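Local coordinates for tRNA (adenine(58)-N(1))-methyltransferase catalytic subunit TRM61 C-terminal domain-containing protein (Thermoplasma acidophilum, PDB 1YB2), which probably transfers a methyl group from S-adenosyl-L-methionine to an adenine base of tRNA, at residues Ser41-Leu46 against Arg58-Gly63; Asp146-Ala151 against Val164-Ser169; Leu222-Ser227 against Phe261-Ile266. All coordinates share one frame; numbering follows the deposited sequence.

Interaction 1: residues Ser41-Leu46 against Arg58-Gly63; sequences STNSIL and RVIEPG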
ATOM      1  N   SER A  41     -31.216  -2.957  -0.436  1.00 39.63           N
ATOM      2  CA  SER A  41     -32.494  -3.292  -1.070  1.00 39.90           C
ATOM      3  C   SER A  41     -33.539  -3.668  -0.039  1.00 39.74           C
ATOM      4  O   SER A  41     -34.705  -3.308  -0.160  1.00 40.31           O
ATOM      5  CB  SER A  41     -32.311  -4.431  -2.058  1.00 39.63           C
ATOM      6  OG  SER A  41     -31.623  -3.951  -3.184  1.00 40.24           O
ATOM      7  N   THR A  42     -33.092  -4.359   0.999  1.00 39.79           N
ATOM      8  CA  THR A  42     -33.969  -4.961   1.985  1.00 39.75           C
ATOM      9  C   THR A  42     -33.743  -4.345   3.393  1.00 39.62           C
ATOM     10  O   THR A  42     -34.466  -4.654   4.342  1.00 39.34           O
ATOM     11  CB  THR A  42     -33.738  -6.497   1.967  1.00 40.11           C
ATOM     12  OG1 THR A  42     -34.826  -7.174   2.601  1.00 42.08           O
ATOM     13  CG2 THR A  42     -32.418  -6.866   2.635  1.00 39.11           C
ATOM     14  N   ASN A  43     -32.744  -3.466   3.497  1.00 39.15           N
ATOM     15  CA  ASN A  43     -32.306  -2.865   4.776  1.00 39.09           C
ATOM     16  C   ASN A  43     -31.998  -3.893   5.868  1.00 38.86           C
ATOM     17  O   ASN A  43     -32.349  -3.709   7.031  1.00 38.81           O
ATOM     18  CB  ASN A  43     -33.283  -1.779   5.262  1.00 39.15           C
ATOM     19  CG  ASN A  43     -33.139  -0.466   4.488  1.00 39.92           C
ATOM     20  OD1 ASN A  43     -32.103  -0.194   3.862  1.00 41.10           O
ATOM     21  ND2 ASN A  43     -34.176   0.357   4.535  1.00 39.78           N
ATOM     22  N   SER A  44     -31.320  -4.971   5.474  1.00 38.79           N
ATOM     23  CA  SER A  44     -30.961  -6.052   6.392  1.00 38.93           C
ATOM     24  C   SER A  44     -29.548  -5.877   6.947  1.00 38.90           C
ATOM     25  O   SER A  44     -28.647  -5.407   6.252  1.00 38.69           O
ATOM     26  CB  SER A  44     -31.074  -7.424   5.701  1.00 38.79           C
ATOM     27  OG  SER A  44     -29.941  -7.656   4.864  1.00 38.25           O
ATOM     28  N   ILE A  45     -29.376  -6.293   8.199  1.00 39.50           N
ATOM     29  CA  ILE A  45     -28.110  -6.223   8.916  1.00 40.12           C
ATOM     30  C   ILE A  45     -27.674  -7.642   9.294  1.00 40.75           C
ATOM     31  O   ILE A  45     -28.377  -8.324  10.031  1.00 40.87           O
ATOM     32  CB  ILE A  45     -28.264  -5.383  10.223  1.00 40.02           C
ATOM     33  CG1 ILE A  45     -28.652  -3.938   9.907  1.00 39.60           C
ATOM     34  CG2 ILE A  45     -26.997  -5.444  11.085  1.00 40.20           C
ATOM     35  CD1 ILE A  45     -29.347  -3.226  11.075  1.00 39.11           C
ATOM     36  N   LEU A  46     -26.518  -8.077   8.800  1.00 41.66           N
ATOM     37  CA  LEU A  46     -25.940  -9.352   9.222  1.00 42.23           C
ATOM     38  C   LEU A  46     -24.591  -9.137   9.919  1.00 42.89           C
ATOM     39  O   LEU A  46     -23.602  -8.745   9.281  1.00 42.33           O
ATOM     40  CB  LEU A  46     -25.799 -10.302   8.026  1.00 42.27           C
ATOM     41  CG  LEU A  46     -25.171 -11.695   8.199  1.00 42.28           C
ATOM     42  CD1 LEU A  46     -26.070 -12.631   8.988  1.00 42.75           C
ATOM     43  CD2 LEU A  46     -24.850 -12.290   6.834  1.00 42.59           C
ATOM     44  N   ARG A  58     -36.588   4.181   4.948  1.00 45.53           N
ATOM     45  CA  ARG A  58     -35.705   5.289   4.552  1.00 44.32           C
ATOM     46  C   ARG A  58     -34.414   4.729   3.928  1.00 42.68           C
ATOM     47  O   ARG A  58     -34.065   3.565   4.142  1.00 42.50           O
ATOM     48  CB  ARG A  58     -35.428   6.259   5.721  1.00 44.82           C
ATOM     49  CG  ARG A  58     -34.314   7.289   5.445  1.00 46.80           C
ATOM     50  CD  ARG A  58     -34.551   8.650   6.095  1.00 50.76           C
ATOM     51  NE  ARG A  58     -35.132   8.543   7.433  1.00 53.47           N
ATOM     52  CZ  ARG A  58     -35.063   9.484   8.373  1.00 54.80           C
ATOM     53  NH1 ARG A  58     -34.411  10.624   8.146  1.00 55.44           N
ATOM     54  NH2 ARG A  58     -35.643   9.275   9.553  1.00 54.80           N
ATOM     55  N   VAL A  59     -33.759   5.546   3.109  1.00 40.39           N
ATOM     56  CA  VAL A  59     -32.580   5.116   2.381  1.00 38.82           C
ATOM     57  C   VAL A  59     -31.345   5.342   3.254  1.00 36.74           C
ATOM     58  O   VAL A  59     -31.065   6.461   3.691  1.00 36.49           O
ATOM     59  CB  VAL A  59     -32.473   5.788   0.963  1.00 38.82           C
ATOM     60  CG1 VAL A  59     -32.875   7.257   1.005  1.00 40.49           C
ATOM     61  CG2 VAL A  59     -31.084   5.614   0.356  1.00 39.45           C
ATOM     62  N   ILE A  60     -30.650   4.247   3.536  1.00 34.65           N
ATOM     63  CA  ILE A  60     -29.435   4.271   4.337  1.00 32.32           C
ATOM     64  C   ILE A  60     -28.270   4.703   3.449  1.00 31.64           C
ATOM     65  O   ILE A  60     -28.169   4.271   2.303  1.00 30.86           O
ATOM     66  CB  ILE A  60     -29.165   2.884   4.983  1.00 31.77           C
ATOM     67  CG1 ILE A  60     -30.350   2.436   5.852  1.00 31.80           C
ATOM     68  CG2 ILE A  60     -27.877   2.877   5.763  1.00 30.94           C
ATOM     69  CD1 ILE A  60     -30.967   3.522   6.765  1.00 30.00           C
ATOM     70  N   GLU A  61     -27.406   5.563   3.990  1.00 30.42           N
ATOM     71  CA  GLU A  61     -26.284   6.137   3.247  1.00 29.50           C
ATOM     72  C   GLU A  61     -24.966   5.827   3.960  1.00 27.64           C
ATOM     73  O   GLU A  61     -24.955   5.609   5.180  1.00 26.28           O
ATOM     74  CB  GLU A  61     -26.445   7.661   3.135  1.00 30.36           C
ATOM     75  CG  GLU A  61     -27.800   8.135   2.561  1.00 33.88           C
ATOM     76  CD  GLU A  61     -27.929   7.953   1.040  1.00 38.91           C
ATOM     77  OE1 GLU A  61     -26.998   7.421   0.382  1.00 41.64           O
ATOM     78  OE2 GLU A  61     -28.987   8.351   0.494  1.00 42.26           O
ATOM     79  N   PRO A  62     -23.852   5.807   3.206  1.00 26.34           N
ATOM     80  CA  PRO A  62     -22.542   5.677   3.857  1.00 25.28           C
ATOM     81  C   PRO A  62     -22.372   6.717   4.976  1.00 24.01           C
ATOM     82  O   PRO A  62     -22.821   7.860   4.846  1.00 23.75           O
ATOM     83  CB  PRO A  62     -21.544   5.965   2.722  1.00 25.80           C
ATOM     84  CG  PRO A  62     -22.301   5.610   1.449  1.00 26.86           C
ATOM     85  CD  PRO A  62     -23.751   5.909   1.734  1.00 26.29           C
ATOM     86  N   GLY A  63     -21.729   6.317   6.068  1.00 23.31           N
ATOM     87  CA  GLY A  63     -21.551   7.206   7.219  1.00 21.71           C
ATOM     88  C   GLY A  63     -22.702   7.149   8.225  1.00 21.50           C
ATOM     89  O   GLY A  63     -22.541   7.610   9.349  1.00 20.77           O
TER
HETATM   90  O   HOH W   1     -31.475   1.684   2.277  1.00 35.59           O

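Interaction 2: residues Asp146-Ala151 against Val164-Ser169; sequences DNLKKA and VRTSRS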
ATOM      1  N   ASP A 146       8.950  26.179   2.238  1.00 37.44           N
ATOM      2  CA  ASP A 146      10.147  25.567   1.671  1.00 37.34           C
ATOM      3  C   ASP A 146       9.956  24.061   1.496  1.00 36.52           C
ATOM      4  O   ASP A 146      10.283  23.518   0.441  1.00 35.99           O
ATOM      5  CB  ASP A 146      11.379  25.872   2.526  1.00 37.96           C
ATOM      6  CG  ASP A 146      11.887  27.306   2.352  1.00 40.60           C
ATOM      7  OD1 ASP A 146      11.292  28.105   1.583  1.00 43.34           O
ATOM      8  OD2 ASP A 146      12.907  27.640   2.994  1.00 43.57           O
ATOM      9  N   ASN A 147       9.410  23.405   2.524  1.00 35.52           N
ATOM     10  CA  ASN A 147       9.054  21.995   2.451  1.00 34.61           C
ATOM     11  C   ASN A 147       8.074  21.714   1.321  1.00 33.45           C
ATOM     12  O   ASN A 147       8.202  20.701   0.634  1.00 33.04           O
ATOM     13  CB  ASN A 147       8.476  21.489   3.782  1.00 35.41           C
ATOM     14  CG  ASN A 147       9.521  21.408   4.889  1.00 37.37           C
ATOM     15  OD1 ASN A 147      10.685  21.757   4.691  1.00 41.36           O
ATOM     16  ND2 ASN A 147       9.103  20.961   6.066  1.00 38.93           N
ATOM     17  N   LEU A 148       7.104  22.611   1.129  1.00 31.95           N
ATOM     18  CA  LEU A 148       6.136  22.477   0.038  1.00 30.88           C
ATOM     19  C   LEU A 148       6.796  22.553  -1.336  1.00 30.67           C
ATOM     20  O   LEU A 148       6.585  21.674  -2.170  1.00 29.94           O
ATOM     21  CB  LEU A 148       4.996  23.498   0.151  1.00 30.19           C
ATOM     22  CG  LEU A 148       3.910  23.416  -0.932  1.00 29.93           C
ATOM     23  CD1 LEU A 148       3.244  22.027  -0.979  1.00 29.03           C
ATOM     24  CD2 LEU A 148       2.863  24.498  -0.736  1.00 30.25           C
ATOM     25  N   LYS A 149       7.598  23.596  -1.559  1.00 30.85           N
ATOM     26  CA  LYS A 149       8.331  23.757  -2.815  1.00 30.92           C
ATOM     27  C   LYS A 149       9.229  22.556  -3.125  1.00 30.62           C
ATOM     28  O   LYS A 149       9.206  22.030  -4.241  1.00 30.28           O
ATOM     29  CB  LYS A 149       9.137  25.062  -2.810  1.00 31.23           C
ATOM     30  CG  LYS A 149      10.112  25.172  -3.954  1.00 32.56           C
ATOM     31  CD  LYS A 149      10.706  26.564  -4.075  1.00 35.33           C
ATOM     32  CE  LYS A 149      11.790  26.584  -5.150  1.00 38.20           C
ATOM     33  NZ  LYS A 149      11.360  25.931  -6.429  1.00 38.29           N
ATOM     34  N   LYS A 150      10.008  22.126  -2.132  1.00 30.55           N
ATOM     35  CA  LYS A 150      10.887  20.964  -2.266  1.00 30.44           C
ATOM     36  C   LYS A 150      10.127  19.706  -2.706  1.00 29.51           C
ATOM     37  O   LYS A 150      10.559  18.997  -3.625  1.00 28.68           O
ATOM     38  CB  LYS A 150      11.616  20.675  -0.948  1.00 31.21           C
ATOM     39  CG  LYS A 150      12.776  21.626  -0.617  1.00 34.25           C
ATOM     40  CD  LYS A 150      13.856  20.914   0.238  1.00 39.22           C
ATOM     41  CE  LYS A 150      13.512  20.857   1.739  1.00 40.79           C
ATOM     42  NZ  LYS A 150      12.721  19.641   2.122  1.00 44.96           N
ATOM     43  N   ALA A 151       8.993  19.450  -2.059  1.00 28.25           N
ATOM     44  CA  ALA A 151       8.189  18.270  -2.349  1.00 27.48           C
ATOM     45  C   ALA A 151       7.647  18.331  -3.762  1.00 27.01           C
ATOM     46  O   ALA A 151       7.709  17.351  -4.493  1.00 26.77           O
ATOM     47  CB  ALA A 151       7.058  18.136  -1.355  1.00 26.99           C
ATOM     48  N   VAL A 164      -2.650  18.096  -9.352  1.00 24.31           N
ATOM     49  CA  VAL A 164      -2.287  18.466  -7.981  1.00 23.87           C
ATOM     50  C   VAL A 164      -2.563  19.945  -7.719  1.00 24.13           C
ATOM     51  O   VAL A 164      -2.238  20.805  -8.534  1.00 23.53           O
ATOM     52  CB  VAL A 164      -0.806  18.128  -7.646  1.00 23.91           C
ATOM     53  CG1 VAL A 164      -0.487  18.474  -6.201  1.00 23.02           C
ATOM     54  CG2 VAL A 164      -0.515  16.643  -7.897  1.00 22.23           C
ATOM     55  N   ARG A 165      -3.177  20.219  -6.566  1.00 24.75           N
ATOM     56  CA  ARG A 165      -3.395  21.581  -6.086  1.00 25.61           C
ATOM     57  C   ARG A 165      -2.724  21.739  -4.725  1.00 24.78           C
ATOM     58  O   ARG A 165      -2.674  20.786  -3.939  1.00 24.62           O
ATOM     59  CB  ARG A 165      -4.895  21.889  -6.021  1.00 25.75           C
ATOM     60  CG  ARG A 165      -5.498  22.094  -7.419  1.00 26.81           C
ATOM     61  CD  ARG A 165      -6.987  22.477  -7.370  1.00 28.27           C
ATOM     62  NE  ARG A 165      -7.220  23.826  -6.828  1.00 31.86           N
ATOM     63  CZ  ARG A 165      -7.065  24.967  -7.502  1.00 33.80           C
ATOM     64  NH1 ARG A 165      -6.679  24.967  -8.770  1.00 35.04           N
ATOM     65  NH2 ARG A 165      -7.299  26.125  -6.900  1.00 34.51           N
ATOM     66  N   THR A 166      -2.164  22.914  -4.462  1.00 24.08           N
ATOM     67  CA  THR A 166      -1.486  23.143  -3.190  1.00 24.09           C
ATOM     68  C   THR A 166      -2.021  24.368  -2.468  1.00 24.37           C
ATOM     69  O   THR A 166      -2.403  25.370  -3.090  1.00 22.94           O
ATOM     70  CB  THR A 166       0.049  23.327  -3.343  1.00 24.34           C
ATOM     71  OG1 THR A 166       0.305  24.525  -4.071  1.00 23.40           O
ATOM     72  CG2 THR A 166       0.706  22.124  -4.037  1.00 23.92           C
ATOM     73  N   SER A 167      -2.045  24.274  -1.145  1.00 24.40           N
ATOM     74  CA  SER A 167      -2.297  25.429  -0.301  1.00 25.27           C
ATOM     75  C   SER A 167      -1.178  25.533   0.715  1.00 26.00           C
ATOM     76  O   SER A 167      -0.960  24.624   1.507  1.00 24.90           O
ATOM     77  CB  SER A 167      -3.631  25.304   0.419  1.00 25.20           C
ATOM     78  OG  SER A 167      -3.813  26.443   1.232  1.00 26.49           O
ATOM     79  N   ARG A 168      -0.446  26.636   0.662  1.00 26.98           N
ATOM     80  CA  ARG A 168       0.581  26.910   1.641  1.00 29.21           C
ATOM     81  C   ARG A 168      -0.123  27.625   2.789  1.00 30.40           C
ATOM     82  O   ARG A 168      -0.282  28.848   2.778  1.00 30.34           O
ATOM     83  CB  ARG A 168       1.699  27.785   1.037  1.00 29.62           C
ATOM     84  CG  ARG A 168       3.086  27.628   1.685  1.00 30.84           C
ATOM     85  CD  ARG A 168       3.108  28.018   3.167  1.00 32.37           C
ATOM     86  NE  ARG A 168       2.759  29.424   3.382  1.00 34.28           N
ATOM     87  CZ  ARG A 168       2.229  29.906   4.508  1.00 34.01           C
ATOM     88  NH1 ARG A 168       1.985  29.096   5.529  1.00 34.48           N
ATOM     89  NH2 ARG A 168       1.929  31.196   4.609  1.00 34.09           N
ATOM     90  N   SER A 169      -0.574  26.842   3.761  1.00 31.72           N
ATOM     91  CA  SER A 169      -1.301  27.369   4.898  1.00 33.05           C
ATOM     92  C   SER A 169      -1.360  26.307   5.977  1.00 34.17           C
ATOM     93  O   SER A 169      -1.082  25.126   5.716  1.00 34.22           O
ATOM     94  CB  SER A 169      -2.730  27.772   4.496  1.00 33.22           C
ATOM     95  OG  SER A 169      -3.498  26.637   4.136  1.00 33.22           O
TER

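Interaction 3: residues Leu222-Ser227 against Phe261-Ile266; sequences LSLSAS and FITFAI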
ATOM      1  N   LEU A 222      -8.505   9.924  21.245  1.00 29.89           N
ATOM      2  CA  LEU A 222      -9.414  10.528  22.221  1.00 30.98           C
ATOM      3  C   LEU A 222     -10.160  11.713  21.639  1.00 30.21           C
ATOM      4  O   LEU A 222     -11.292  11.956  22.013  1.00 29.90           O
ATOM      5  CB  LEU A 222      -8.647  10.949  23.488  1.00 31.08           C
ATOM      6  CG  LEU A 222      -8.538   9.947  24.647  1.00 34.08           C
ATOM      7  CD1 LEU A 222      -8.483   8.491  24.173  1.00 37.61           C
ATOM      8  CD2 LEU A 222      -7.325  10.260  25.511  1.00 33.25           C
ATOM      9  N   SER A 223      -9.533  12.433  20.714  1.00 30.20           N
ATOM     10  CA  SER A 223     -10.179  13.583  20.069  1.00 30.62           C
ATOM     11  C   SER A 223     -11.238  13.234  18.998  1.00 31.15           C
ATOM     12  O   SER A 223     -11.993  14.111  18.580  1.00 30.87           O
ATOM     13  CB  SER A 223      -9.134  14.507  19.440  1.00 29.74           C
ATOM     14  OG  SER A 223      -8.626  13.962  18.224  1.00 30.67           O
ATOM     15  N   LEU A 224     -11.268  11.986  18.536  1.00 31.83           N
ATOM     16  CA  LEU A 224     -12.116  11.595  17.380  1.00 33.06           C
ATOM     17  C   LEU A 224     -13.668  11.722  17.499  1.00 33.88           C
ATOM     18  O   LEU A 224     -14.340  12.298  16.601  1.00 33.88           O
ATOM     19  CB  LEU A 224     -11.736  10.184  16.884  1.00 32.64           C
ATOM     20  CG  LEU A 224     -10.361  10.041  16.217  1.00 31.38           C
ATOM     21  CD1 LEU A 224     -10.101   8.571  15.871  1.00 31.55           C
ATOM     22  CD2 LEU A 224     -10.211  10.908  14.980  1.00 31.61           C
ATOM     23  N   SER A 225     -14.231  11.174  18.566  1.00 35.26           N
ATOM     24  CA  SER A 225     -15.701  11.171  18.743  1.00 37.46           C
ATOM     25  C   SER A 225     -16.359  12.562  18.687  1.00 37.34           C
ATOM     26  O   SER A 225     -17.394  12.723  18.043  1.00 37.63           O
ATOM     27  CB  SER A 225     -16.106  10.465  20.037  1.00 37.71           C
ATOM     28  OG  SER A 225     -15.529  11.138  21.138  1.00 41.73           O
ATOM     29  N   ALA A 226     -15.766  13.559  19.348  1.00 37.27           N
ATOM     30  CA  ALA A 226     -16.321  14.926  19.314  1.00 36.62           C
ATOM     31  C   ALA A 226     -16.303  15.573  17.914  1.00 36.61           C
ATOM     32  O   ALA A 226     -16.969  16.597  17.686  1.00 36.71           O
ATOM     33  CB  ALA A 226     -15.617  15.831  20.332  1.00 37.01           C
ATOM     34  N   SER A 227     -15.581  14.970  16.969  1.00 35.67           N
ATOM     35  CA  SER A 227     -15.464  15.563  15.640  1.00 35.28           C
ATOM     36  C   SER A 227     -16.442  14.996  14.608  1.00 34.37           C
ATOM     37  O   SER A 227     -16.463  15.486  13.492  1.00 34.91           O
ATOM     38  CB  SER A 227     -14.033  15.422  15.096  1.00 35.36           C
ATOM     39  OG  SER A 227     -13.755  14.067  14.770  1.00 36.83           O
ATOM     40  N   PHE A 261       2.842   5.279  14.179  1.00 28.97           N
ATOM     41  CA  PHE A 261       1.559   5.005  14.814  1.00 27.16           C
ATOM     42  C   PHE A 261       0.486   5.520  13.864  1.00 26.77           C
ATOM     43  O   PHE A 261       0.437   6.714  13.564  1.00 26.20           O
ATOM     44  CB  PHE A 261       1.488   5.682  16.179  1.00 26.83           C
ATOM     45  CG  PHE A 261       2.436   5.085  17.199  1.00 27.77           C
ATOM     46  CD1 PHE A 261       1.972   4.182  18.151  1.00 27.01           C
ATOM     47  CD2 PHE A 261       3.794   5.386  17.171  1.00 28.55           C
ATOM     48  CE1 PHE A 261       2.837   3.608  19.075  1.00 26.37           C
ATOM     49  CE2 PHE A 261       4.672   4.818  18.101  1.00 30.04           C
ATOM     50  CZ  PHE A 261       4.183   3.925  19.053  1.00 27.93           C
ATOM     51  N   ILE A 262      -0.333   4.611  13.350  1.00 25.74           N
ATOM     52  CA  ILE A 262      -1.260   4.954  12.280  1.00 25.27           C
ATOM     53  C   ILE A 262      -2.690   4.739  12.753  1.00 24.49           C
ATOM     54  O   ILE A 262      -3.067   3.623  13.122  1.00 23.78           O
ATOM     55  CB  ILE A 262      -0.991   4.127  11.014  1.00 25.29           C
ATOM     56  CG1 ILE A 262       0.495   4.260  10.596  1.00 26.50           C
ATOM     57  CG2 ILE A 262      -1.948   4.556   9.883  1.00 23.15           C
ATOM     58  CD1 ILE A 262       0.951   3.158   9.606  1.00 27.89           C
ATOM     59  N   THR A 263      -3.468   5.818  12.760  1.00 24.31           N
ATOM     60  CA  THR A 263      -4.873   5.789  13.192  1.00 24.42           C
ATOM     61  C   THR A 263      -5.791   5.932  11.971  1.00 24.51           C
ATOM     62  O   THR A 263      -5.597   6.820  11.134  1.00 24.55           O
ATOM     63  CB  THR A 263      -5.161   6.930  14.201  1.00 24.99           C
ATOM     64  OG1 THR A 263      -4.432   6.690  15.402  1.00 25.25           O
ATOM     65  CG2 THR A 263      -6.678   7.060  14.530  1.00 23.75           C
ATOM     66  N   PHE A 264      -6.768   5.038  11.859  1.00 24.13           N
ATOM     67  CA  PHE A 264      -7.812   5.136  10.835  1.00 24.33           C
ATOM     68  C   PHE A 264      -9.150   5.489  11.476  1.00 24.09           C
ATOM     69  O   PHE A 264      -9.515   4.922  12.504  1.00 23.71           O
ATOM     70  CB  PHE A 264      -7.974   3.804  10.094  1.00 24.87           C
ATOM     71  CG  PHE A 264      -6.730   3.337   9.405  1.00 26.97           C
ATOM     72  CD1 PHE A 264      -5.895   2.392  10.008  1.00 29.15           C
ATOM     73  CD2 PHE A 264      -6.376   3.858   8.155  1.00 28.92           C
ATOM     74  CE1 PHE A 264      -4.722   1.950   9.371  1.00 30.96           C
ATOM     75  CE2 PHE A 264      -5.200   3.423   7.501  1.00 30.41           C
ATOM     76  CZ  PHE A 264      -4.380   2.469   8.108  1.00 29.64           C
ATOM     77  N   ALA A 265      -9.889   6.391  10.841  1.00 23.44           N
ATOM     78  CA  ALA A 265     -11.199   6.822  11.330  1.00 23.75           C
ATOM     79  C   ALA A 265     -12.144   7.010  10.144  1.00 24.03           C
ATOM     80  O   ALA A 265     -11.709   7.394   9.042  1.00 22.96           O
ATOM     81  CB  ALA A 265     -11.061   8.124  12.131  1.00 23.93           C
ATOM     82  N   ILE A 266     -13.422   6.721  10.355  1.00 23.37           N
ATOM     83  CA  ILE A 266     -14.454   6.956   9.327  1.00 22.68           C
ATOM     84  C   ILE A 266     -15.354   8.154   9.671  1.00 22.93           C
ATOM     85  O   ILE A 266     -15.806   8.283  10.802  1.00 22.08           O
ATOM     86  CB  ILE A 266     -15.290   5.649   9.059  1.00 22.26           C
ATOM     87  CG1 ILE A 266     -16.279   5.809   7.896  1.00 22.87           C
ATOM     88  CG2 ILE A 266     -15.964   5.109  10.365  1.00 22.48           C
ATOM     89  CD1 ILE A 266     -16.831   4.465   7.398  1.00 22.73           C
TER

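Interaction 1: residues Ser41-Leu46 against Arg58-Gly63
The carboxamide of N43 reaches across to the backbone of R58 and I60 and carries nearly all of this small contact. Its ND2 donates a hydrogen bond to the carbonyl O of R58, 3.2 Å away. The N-H...O angle of 149° makes the bond moderately bent; the donor lies almost on the line of the C=O bond, and the oxygen is tilted 20° from the amide plane. On the other branch of the same amide, N43 OD1 lies 3.7 Å from CG1 of I60 and accepts from the oxygen of a water at an unusually short 2.5 Å, a value to be taken with caution. That water in turn takes the backbone N-H of I60 at 3.0 Å between its oxygen and I60 N. Asparagine suits the place because one flat group offers a donor and an acceptor side by side, here matched to a carbonyl and, through water, to an N-H two residues further on.

What aims the amide is the turn on which it sits. N43 has left-handed helical backbone angles, a conformation asparagine tolerates better than most residues, and with S44 it forms a G1 beta bulge opposite D39 as the chain enters strand 44-46. The backbone of N43 is also hydrogen-bonded to the backbone of L54. I60 turns its aliphatic chain inward, against F38, L54 and Y273, while the side chain of R58 leads off to M271 and Y273.

With both ends of the amide engaged, its flip state is defined, and a loop lacking regular secondary structure is tied by one direct hydrogen bond and one water bridge to the hairpin turn of the N-terminal, FKBP-like part of the protein.

Interaction 2: residues Asp146-Ala151 against Val164-Ser169
L148 pushes its forked end between T166 and R168. Its CD1 meets T166 alone, with 4.0 Å between L148 CD1 and T166 CG2. L148 CD2 lies against both residues, 3.9 Å from R168 CB and 4.0 Å from T166 CB. The leucine crosses both partners at an angle instead of running alongside them, so contact is limited to the ends of its branches. Its CG is placed opposite the backbone N (chi1 -179°), which carries the fork away from the helix and out to the strand. Leucine fits because two methyls on one carbon can serve two residues spaced two apart along the chain.

T166 and R168 each give only hydrocarbon to this meeting. The threonine presents CG2 and CB; threonine suits an exposed strand position facing a leucine, because its methyl can pack while its hydroxyl stays on the other branch. R168 offers CB and CG; its chain then bends at chi2 and chi3 (both -62°) and leads the guanidinium away from the leucine, where NH1 donates to the carbonyl O of R143. Between them S167 faces the other way, its OG hydrogen-bonded to OG of S169, two residues on, at 2.9 Å.

The contact closes a beta-alpha-beta unit made of strand 137-141, helix 145-156 and strand 164-167, within a Rossmann-like methyltransferase sheet. L148 also packs on V140 of the unit's first strand, which neighbours 164-167 in the sheet, and on E142, predicted to bind S-adenosyl-L-methionine. The backbone of S167 is hydrogen-bonded to that of V140 and E142, as expected of adjacent parallel strands. Helix 145-156 thus lies over strand 164-167, the outermost at this end of the sheet within the chain.

Interaction 3: residues Leu222-Ser227 against Phe261-Ile266
The isobutyl end of L224 lies over two residues of strand 258-267, T263 and A265. L224 CD1 does most of the touching and lies 3.9 Å from A265 CB. The same L224 CD1 is 4.0 Å from T263 CG2. L224 CD2 adds a second, longer approach of 4.1 Å to A265 CB. The leucine holds CG beside its own backbone N (chi1 -69°) with chi2 at 176°, a relaxed pair of torsions that extends CD1 toward the strand. T263 answers methyl to methyl, the two chains meeting tip to tip. Its CG2 stands opposite the backbone N and faces the leucine, whereas OG1 is placed beside that N and hydrogen-bonds to OG1 of T234 on the neighbouring strand. A beta-branched threonine thus gives its apolar arm to the packing and its polar arm to the sheet. A265 has only a methyl to offer, and this single methyl receives both CD1 and CD2 of the leucine.

The strand belongs to the seven-stranded mixed sheet of the class I methyltransferase fold, where 258-267 runs antiparallel between strands 205-211 and 229-242. Helix 214-223 packs on one face of it, and L224 continues the layer, against F209 and H231; T263 also touches S217 and V221 of the helix.

Beyond L224 the backbone keeps helical angles, and its carbonyl O is gripped twice by S227. The amide contributes a bond of 3.0 Å from S227 N to L224 O, and the hydroxyl a shorter one of 2.6 Å from S227 OG to the same oxygen. The serine side chain folds back over the turn, its OG tilted 16° from the carbonyl plane of L224.

Interactions 2 and 3 belong to one sheet: 164-169 carries its outermost strand at one end, and 261-266 lies next to the last strand at the other. Their centres are 25 Å apart and their nearest atoms about 18 Å. Interaction 1 belongs to the other, largely N-terminal sheet, with segment 58-63 a loop beside it; it lies 40 Å from interaction 2 between centres, yet its nearest atoms come within about 5 Å of interaction 3. The predicted S-adenosyl-L-methionine site is closest to interaction 2, where L148 is about 4 Å from E142 and R168 about 6 Å from D170, side chain to side chain. T263 in interaction 3 is about 11 Å from D186.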